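Local coordinates for thiamine-monophosphate kinase (Stenotrophomonas maltophilia, PDB 6XEP), which catalyses the ATP-dependent phosphorylation of thiamine monophosphate to thiamine diphosphate, the active form of vitamin B1, at the interface of chains A and B. Coordinates in Å, arbitrary orientation; residue numbers count along the deposited sequence, not the author numbering. Chains: chain A/B, Thiamine-monophosphate kinase.

Contact 1: the interface of chains A and B. Residues chain A 43, 45, 47-49, 92; chain B 41-43, 47, 49, 92.
The indole of B:Trp92 turns its six-membered end to A:Leu49, CZ3 lying 4.0 Å from methyl CD1. B:Leu41 CB covers one face of this indole toward its rim, while B:Gln42 O and B:Pro43 CA lie in plane at its edge; A:Pro43 CA is likewise in plane at the edge of A:Trp92, whose CZ3 meets B:Leu49. The amides of A:Gln48 and B:Gln42 are nearly parallel, 14° apart, although their side chains cross at about a right angle. B:Gln42 has CG anti to its backbone N (chi1 -175°) and bends at chi2, folding its amide back so that NE2 donates to B:Pro43 O at 3.2 Å, in the amide plane and on a carbonyl lone pair. NE2 also bonds A:Ala45 O weakly. The backbones of A:Leu49 and B:Leu41 pair antiparallel, A:Leu49 N donating to B:Leu41 O at 2.9 Å and B:Leu41 N to A:Leu49 O. A:Leu49 and B:Leu49 meet tip to tip, their CD1 methyls 3.6 Å apart. The two proline rings lie alongside one another, running antiparallel, A:Pro43 CB 3.6 Å from B:Pro43 CG. This apolar cluster follows the two-fold relating the chains, where the starts of strands 48-57 meet the loops after strands 40-41.

Contact 2: the interface of chains A and B. Residues chain A 31, 39-42; chain B 48-50, 145.
A:Leu41 and B:Leu49 form an antiparallel beta bridge, A:Leu41 N donating to B:Leu49 O at 2.8 Å and B:Leu49 N to A:Leu41 O at 2.9 Å, both nearly straight. On one side of this pairing A:Leu40 lies alongside B:Val50, the two side chains pointing the same way. With CG of A:Leu40 anti to its carbonyl carbon (chi1 -57°), branch CD2 comes to 3.4 Å from B:Val50 CG1, a close-packed methyl pair. The same methyl touches B:Val145 CG2 at 4.0 Å, the side chains there crossing at about a right angle. B:Gln48, extended beyond CG (chi2 164°), lays its amide obliquely against A:Leu40, with NE2 3.9 Å from CB and OE1 near CD1. That amide nitrogen also reaches water 1 at 3.2 Å, and the water lies 2.9 Å from A:Leu40 O, so a carbonyl of one chain is joined to a side chain of the other through solvent. A:Leu41 turns to the opposite side of the bridge, its CG 3.6 Å from B:Leu49 O, partly covering the bonded carbonyl with hydrocarbon. Backbone pairing thus sets the register of the two strands at this point, while A:Leu40, B:Val50 and the amide of B:Gln48 pack along one side; the site probably helps to hold the kinase as a dimer.

Contact 3: the interface of chains A and B. Residues chain A 53-55, 96, 138, 140; chain B 94, 96, 98, 129, 138, 140.
Direct hydrogen bonds join A:Thr55 to B:Asp129 and A:Thr140 to B:Thr140. The backbone N of A:Thr55 donates to carboxylate OD2 of B:Asp129 at 3.0 Å (161° at the hydrogen), using the anti lone pair, away from the other oxygen. B:Asp129 has CG anti to its backbone N (chi1 -166°), which directs the carboxylate to the strand of the other chain. The threonines meet tip to tip, hydroxyl OG1 of A:Thr140 2.9 Å from its B:Thr140 counterpart; either hydroxyl could be the donor. Within chain A, OG1 of A:Thr55 bonds OG of A:Ser138 at 2.8 Å, which helps fix the threonine hydroxyl. Solvent extends this network: water 2 lies 3.0 Å from A:Thr55 OG1 and also bonds B:Ala96 O and B:Ser98 OG. Packing is close, methyl CB of B:Ala96 3.3 Å from A:Thr55 OG1 and A:Ser138 CB 3.8 Å from B:Ser138 CB. A:Asp54 OD2 and B:Asp129 OD2 stand 4.2 Å apart; both are predicted ligands of one magnesium ion, so the two chains may together contribute to that site, though no magnesium is seen. Strands 48-57, 89-99 and 136-145 of chain A here face strands 89-99, 124-132 and 136-145 of chain B, bringing a predicted active-site region to the chain interface, probably of a biological dimer.

Contact 1: the interface of chains A and B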
# COMPACT_ATOMS: atom_id res chain seq x y z
N PRO A 43 -10.31 1.47 -14.86
CA PRO A 43 -10.85 0.15 -14.50
C PRO A 43 -11.78 -0.34 -15.60
O PRO A 43 -12.27 0.44 -16.42
CB PRO A 43 -11.62 0.41 -13.20
CG PRO A 43 -11.16 1.78 -12.74
CD PRO A 43 -10.82 2.53 -13.98
N ALA A 45 -15.37 -1.22 -16.58
CA ALA A 45 -16.62 -0.70 -16.04
C ALA A 45 -17.49 -1.80 -15.44
O ALA A 45 -18.11 -1.59 -14.39
CB ALA A 45 -17.38 0.04 -17.14
N GLU A 47 -16.48 -4.69 -14.30
CA GLU A 47 -15.76 -5.54 -13.37
C GLU A 47 -15.61 -4.84 -12.02
O GLU A 47 -15.77 -3.62 -11.91
CB GLU A 47 -14.39 -5.94 -13.93
CG GLU A 47 -14.54 -6.82 -15.17
CD GLU A 47 -13.29 -7.58 -15.55
OE1 GLU A 47 -12.30 -7.52 -14.80
OE2 GLU A 47 -13.30 -8.25 -16.61
N GLN A 48 -15.36 -5.64 -11.00
CA GLN A 48 -15.10 -5.11 -9.67
C GLN A 48 -13.62 -5.21 -9.34
O GLN A 48 -12.92 -6.10 -9.83
CB GLN A 48 -15.95 -5.84 -8.63
CG GLN A 48 -17.43 -5.50 -8.76
CD GLN A 48 -18.31 -6.48 -8.03
OE1 GLN A 48 -18.24 -7.68 -8.25
NE2 GLN A 48 -19.13 -5.96 -7.12
N LEU A 49 -13.15 -4.28 -8.51
CA LEU A 49 -11.78 -4.27 -8.05
C LEU A 49 -11.67 -4.98 -6.71
O LEU A 49 -12.53 -4.80 -5.83
CB LEU A 49 -11.26 -2.85 -7.86
CG LEU A 49 -10.85 -1.96 -9.00
CD1 LEU A 49 -10.39 -0.65 -8.38
CD2 LEU A 49 -9.74 -2.63 -9.73
N TRP A 92 -2.83 -3.73 -11.39
CA TRP A 92 -1.90 -2.68 -11.02
C TRP A 92 -1.36 -2.93 -9.61
O TRP A 92 -1.97 -3.64 -8.80
CB TRP A 92 -2.56 -1.30 -11.07
CG TRP A 92 -3.49 -1.08 -12.22
CD1 TRP A 92 -3.15 -1.01 -13.54
CD2 TRP A 92 -4.91 -0.86 -12.16
NE1 TRP A 92 -4.27 -0.77 -14.31
CE2 TRP A 92 -5.36 -0.68 -13.49
CE3 TRP A 92 -5.84 -0.80 -11.12
CZ2 TRP A 92 -6.70 -0.45 -13.80
CZ3 TRP A 92 -7.18 -0.57 -11.43
CH2 TRP A 92 -7.59 -0.41 -12.76
N LEU B 41 -14.87 -3.65 -4.79
CA LEU B 41 -15.05 -2.22 -5.01
C LEU B 41 -15.59 -1.95 -6.41
O LEU B 41 -15.19 -2.61 -7.39
CB LEU B 41 -13.73 -1.48 -4.83
CG LEU B 41 -12.92 -1.96 -3.62
CD1 LEU B 41 -11.52 -1.38 -3.67
CD2 LEU B 41 -13.63 -1.58 -2.34
N GLN B 42 -16.50 -0.98 -6.51
CA GLN B 42 -17.09 -0.60 -7.79
C GLN B 42 -16.60 0.79 -8.20
O GLN B 42 -17.09 1.80 -7.66
CB GLN B 42 -18.61 -0.63 -7.72
CG GLN B 42 -19.28 -0.37 -9.07
CD GLN B 42 -18.84 -1.35 -10.13
OE1 GLN B 42 -19.17 -2.54 -10.07
NE2 GLN B 42 -18.08 -0.87 -11.11
N PRO B 43 -15.65 0.90 -9.13
CA PRO B 43 -15.21 2.23 -9.57
C PRO B 43 -16.32 2.90 -10.37
O PRO B 43 -17.25 2.25 -10.85
CB PRO B 43 -14.00 1.93 -10.47
CG PRO B 43 -13.64 0.48 -10.18
CD PRO B 43 -14.93 -0.18 -9.81
N GLU B 47 -14.95 7.56 -14.74
CA GLU B 47 -13.89 8.25 -14.03
C GLU B 47 -12.62 7.42 -14.06
O GLU B 47 -12.63 6.22 -14.33
CB GLU B 47 -14.31 8.56 -12.58
CG GLU B 47 -15.47 9.55 -12.55
CD GLU B 47 -15.67 10.23 -11.21
OE1 GLU B 47 -14.87 10.00 -10.29
OE2 GLU B 47 -16.66 10.98 -11.08
N LEU B 49 -9.00 6.30 -11.96
CA LEU B 49 -8.44 6.12 -10.63
C LEU B 49 -7.03 6.68 -10.58
O LEU B 49 -6.25 6.51 -11.51
CB LEU B 49 -8.35 4.64 -10.26
CG LEU B 49 -9.55 3.82 -9.84
CD1 LEU B 49 -9.02 2.42 -9.55
CD2 LEU B 49 -10.12 4.44 -8.62
N TRP B 92 -11.15 5.01 -1.52
CA TRP B 92 -10.81 3.84 -0.72
C TRP B 92 -9.35 3.91 -0.29
O TRP B 92 -8.53 4.60 -0.90
CB TRP B 92 -11.05 2.54 -1.50
CG TRP B 92 -12.28 2.52 -2.35
CD1 TRP B 92 -13.57 2.54 -1.91
CD2 TRP B 92 -12.34 2.43 -3.78
NE1 TRP B 92 -14.44 2.48 -2.98
CE2 TRP B 92 -13.71 2.42 -4.13
CE3 TRP B 92 -11.39 2.37 -4.80
CZ2 TRP B 92 -14.15 2.35 -5.46
CZ3 TRP B 92 -11.82 2.30 -6.12
CH2 TRP B 92 -13.19 2.30 -6.43

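Contact 2: the interface of chains A and B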
# COMPACT_ATOMS: atom_id res chain seq x y z
N LEU A 31 -2.48 5.58 -18.12
CA LEU A 31 -1.99 6.80 -18.74
C LEU A 31 -0.84 7.31 -17.87
O LEU A 31 -1.07 7.74 -16.73
CB LEU A 31 -3.11 7.83 -18.85
CG LEU A 31 -3.05 8.94 -19.87
CD1 LEU A 31 -3.02 8.36 -21.28
CD2 LEU A 31 -4.25 9.87 -19.69
N ALA A 39 0.02 8.17 -12.36
CA ALA A 39 -0.67 7.46 -13.42
C ALA A 39 -2.18 7.60 -13.26
O ALA A 39 -2.70 7.63 -12.15
CB ALA A 39 -0.29 5.99 -13.42
N LEU A 40 -2.87 7.69 -14.38
CA LEU A 40 -4.33 7.61 -14.39
C LEU A 40 -4.70 6.20 -14.84
O LEU A 40 -4.26 5.75 -15.90
CB LEU A 40 -4.94 8.66 -15.32
CG LEU A 40 -4.58 10.12 -15.03
CD1 LEU A 40 -4.95 11.00 -16.21
CD2 LEU A 40 -5.31 10.57 -13.81
N LEU A 41 -5.50 5.50 -14.03
CA LEU A 41 -5.87 4.13 -14.32
C LEU A 41 -7.33 4.04 -14.76
O LEU A 41 -8.20 4.74 -14.22
CB LEU A 41 -5.67 3.25 -13.09
CG LEU A 41 -4.36 3.53 -12.34
CD1 LEU A 41 -4.36 2.83 -11.00
CD2 LEU A 41 -3.17 3.12 -13.19
N GLN A 42 -7.59 3.17 -15.74
CA GLN A 42 -8.94 2.97 -16.25
C GLN A 42 -9.45 1.59 -15.87
O GLN A 42 -9.05 0.59 -16.49
CB GLN A 42 -8.98 3.15 -17.77
CG GLN A 42 -10.39 3.08 -18.35
CD GLN A 42 -11.32 4.10 -17.73
OE1 GLN A 42 -11.17 5.30 -17.96
NE2 GLN A 42 -12.29 3.64 -16.94
N GLN B 48 -11.50 8.09 -13.81
CA GLN B 48 -10.22 7.42 -13.72
C GLN B 48 -9.77 7.35 -12.27
O GLN B 48 -10.12 8.20 -11.45
CB GLN B 48 -9.17 8.13 -14.58
CG GLN B 48 -9.45 7.96 -16.07
CD GLN B 48 -8.69 8.94 -16.92
OE1 GLN B 48 -8.79 10.15 -16.72
NE2 GLN B 48 -7.91 8.43 -17.85
N LEU B 49 -9.00 6.30 -11.96
CA LEU B 49 -8.44 6.12 -10.63
C LEU B 49 -7.03 6.68 -10.58
O LEU B 49 -6.25 6.51 -11.51
CB LEU B 49 -8.35 4.64 -10.26
CG LEU B 49 -9.55 3.82 -9.84
CD1 LEU B 49 -9.02 2.42 -9.55
CD2 LEU B 49 -10.12 4.44 -8.62
N VAL B 50 -6.70 7.31 -9.46
CA VAL B 50 -5.32 7.68 -9.16
C VAL B 50 -5.00 7.14 -7.79
O VAL B 50 -5.86 7.06 -6.91
CB VAL B 50 -5.05 9.20 -9.21
CG1 VAL B 50 -5.30 9.71 -10.58
CG2 VAL B 50 -5.91 9.92 -8.24
N VAL B 145 -11.06 10.75 -10.53
CA VAL B 145 -11.12 12.03 -11.23
C VAL B 145 -11.89 11.86 -12.54
O VAL B 145 -11.73 10.86 -13.24
CB VAL B 145 -9.72 12.61 -11.54
CG1 VAL B 145 -9.01 13.00 -10.28
CG2 VAL B 145 -8.89 11.61 -12.34
O HOH W 1 -6.43 5.64 -17.83

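Contact 3: the interface of chains A and B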
# COMPACT_ATOMS: atom_id res chain seq x y z
N ALA A 53 -2.91 -6.23 0.34
CA ALA A 53 -1.74 -5.49 0.78
C ALA A 53 -0.98 -6.36 1.77
O ALA A 53 -1.60 -7.00 2.62
CB ALA A 53 -2.09 -4.16 1.45
N ASP A 54 0.34 -6.37 1.64
CA ASP A 54 1.21 -7.18 2.50
C ASP A 54 2.49 -6.40 2.71
O ASP A 54 2.96 -5.71 1.80
CB ASP A 54 1.53 -8.53 1.86
CG ASP A 54 0.30 -9.41 1.68
OD1 ASP A 54 -0.27 -9.41 0.57
OD2 ASP A 54 -0.10 -10.10 2.66
N THR A 55 3.05 -6.49 3.91
CA THR A 55 4.35 -5.89 4.17
C THR A 55 5.32 -7.01 4.51
O THR A 55 4.98 -7.90 5.29
CB THR A 55 4.29 -4.88 5.32
OG1 THR A 55 3.49 -3.76 4.92
CG2 THR A 55 5.69 -4.41 5.68
N ALA A 96 5.87 0.51 -1.71
CA ALA A 96 6.33 1.47 -0.72
C ALA A 96 7.56 0.86 -0.06
O ALA A 96 7.44 -0.11 0.71
CB ALA A 96 5.24 1.80 0.30
N SER A 138 6.27 -2.76 1.36
CA SER A 138 4.82 -2.88 1.44
C SER A 138 4.26 -2.77 0.03
O SER A 138 4.48 -1.75 -0.64
CB SER A 138 4.23 -1.81 2.35
OG SER A 138 2.89 -2.13 2.69
N THR A 140 0.79 -3.04 -2.44
CA THR A 140 -0.64 -3.10 -2.60
C THR A 140 -0.89 -3.54 -4.02
O THR A 140 -0.37 -2.91 -4.95
CB THR A 140 -1.29 -1.75 -2.32
OG1 THR A 140 -0.97 -1.34 -0.99
CG2 THR A 140 -2.80 -1.83 -2.43
N THR B 94 -6.03 1.38 1.80
CA THR B 94 -5.54 0.21 2.53
C THR B 94 -4.53 0.68 3.56
O THR B 94 -3.94 1.75 3.45
CB THR B 94 -4.87 -0.82 1.61
OG1 THR B 94 -3.77 -0.21 0.95
CG2 THR B 94 -5.88 -1.38 0.59
N ALA B 96 -1.31 -0.92 5.92
CA ALA B 96 -0.39 -2.02 6.21
C ALA B 96 0.42 -1.59 7.43
O ALA B 96 1.26 -0.69 7.34
CB ALA B 96 0.51 -2.32 5.01
N SER B 98 3.00 -2.41 10.50
CA SER B 98 4.05 -3.22 11.10
C SER B 98 4.17 -2.78 12.55
O SER B 98 4.42 -1.60 12.81
CB SER B 98 5.39 -3.02 10.37
OG SER B 98 5.29 -3.48 9.02
N ASP B 129 -2.97 -4.97 5.91
CA ASP B 129 -2.17 -5.98 6.58
C ASP B 129 -1.84 -5.51 8.00
O ASP B 129 -1.70 -4.32 8.24
CB ASP B 129 -0.86 -6.25 5.80
CG ASP B 129 -0.15 -7.51 6.24
OD1 ASP B 129 -0.79 -8.35 6.91
OD2 ASP B 129 1.05 -7.66 5.88
N SER B 138 2.09 2.00 6.36
CA SER B 138 2.07 2.25 4.93
C SER B 138 0.62 2.32 4.47
O SER B 138 -0.13 1.36 4.65
CB SER B 138 2.82 1.16 4.16
OG SER B 138 3.09 1.58 2.83
N THR B 140 -2.06 3.16 1.26
CA THR B 140 -2.32 3.37 -0.14
C THR B 140 -3.71 3.96 -0.23
O THR B 140 -4.65 3.37 0.31
CB THR B 140 -2.23 2.07 -0.93
OG1 THR B 140 -0.92 1.52 -0.76
CG2 THR B 140 -2.44 2.31 -2.41
O HOH W 2 3.85 -1.92 7.24

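Contact 1 and contact 2 are neighbours, the centres of their C-alpha atoms about 10 Å apart; they share B:Leu49, which packs its side chain in one and pairs its backbone in the other, and both use strand 40-41. Contact 3 lies about 19 Å from contact 1 and about 20 Å from contact 2. Strand 48-57, from one chain or the other, runs through all three; strand 89-99 links contacts 1 and 3, and strand 136-145 links contacts 2 and 3. Edge pairing and face packing may therefore be coupled along common strands in the two-fold assembly deposited, probably the dimer.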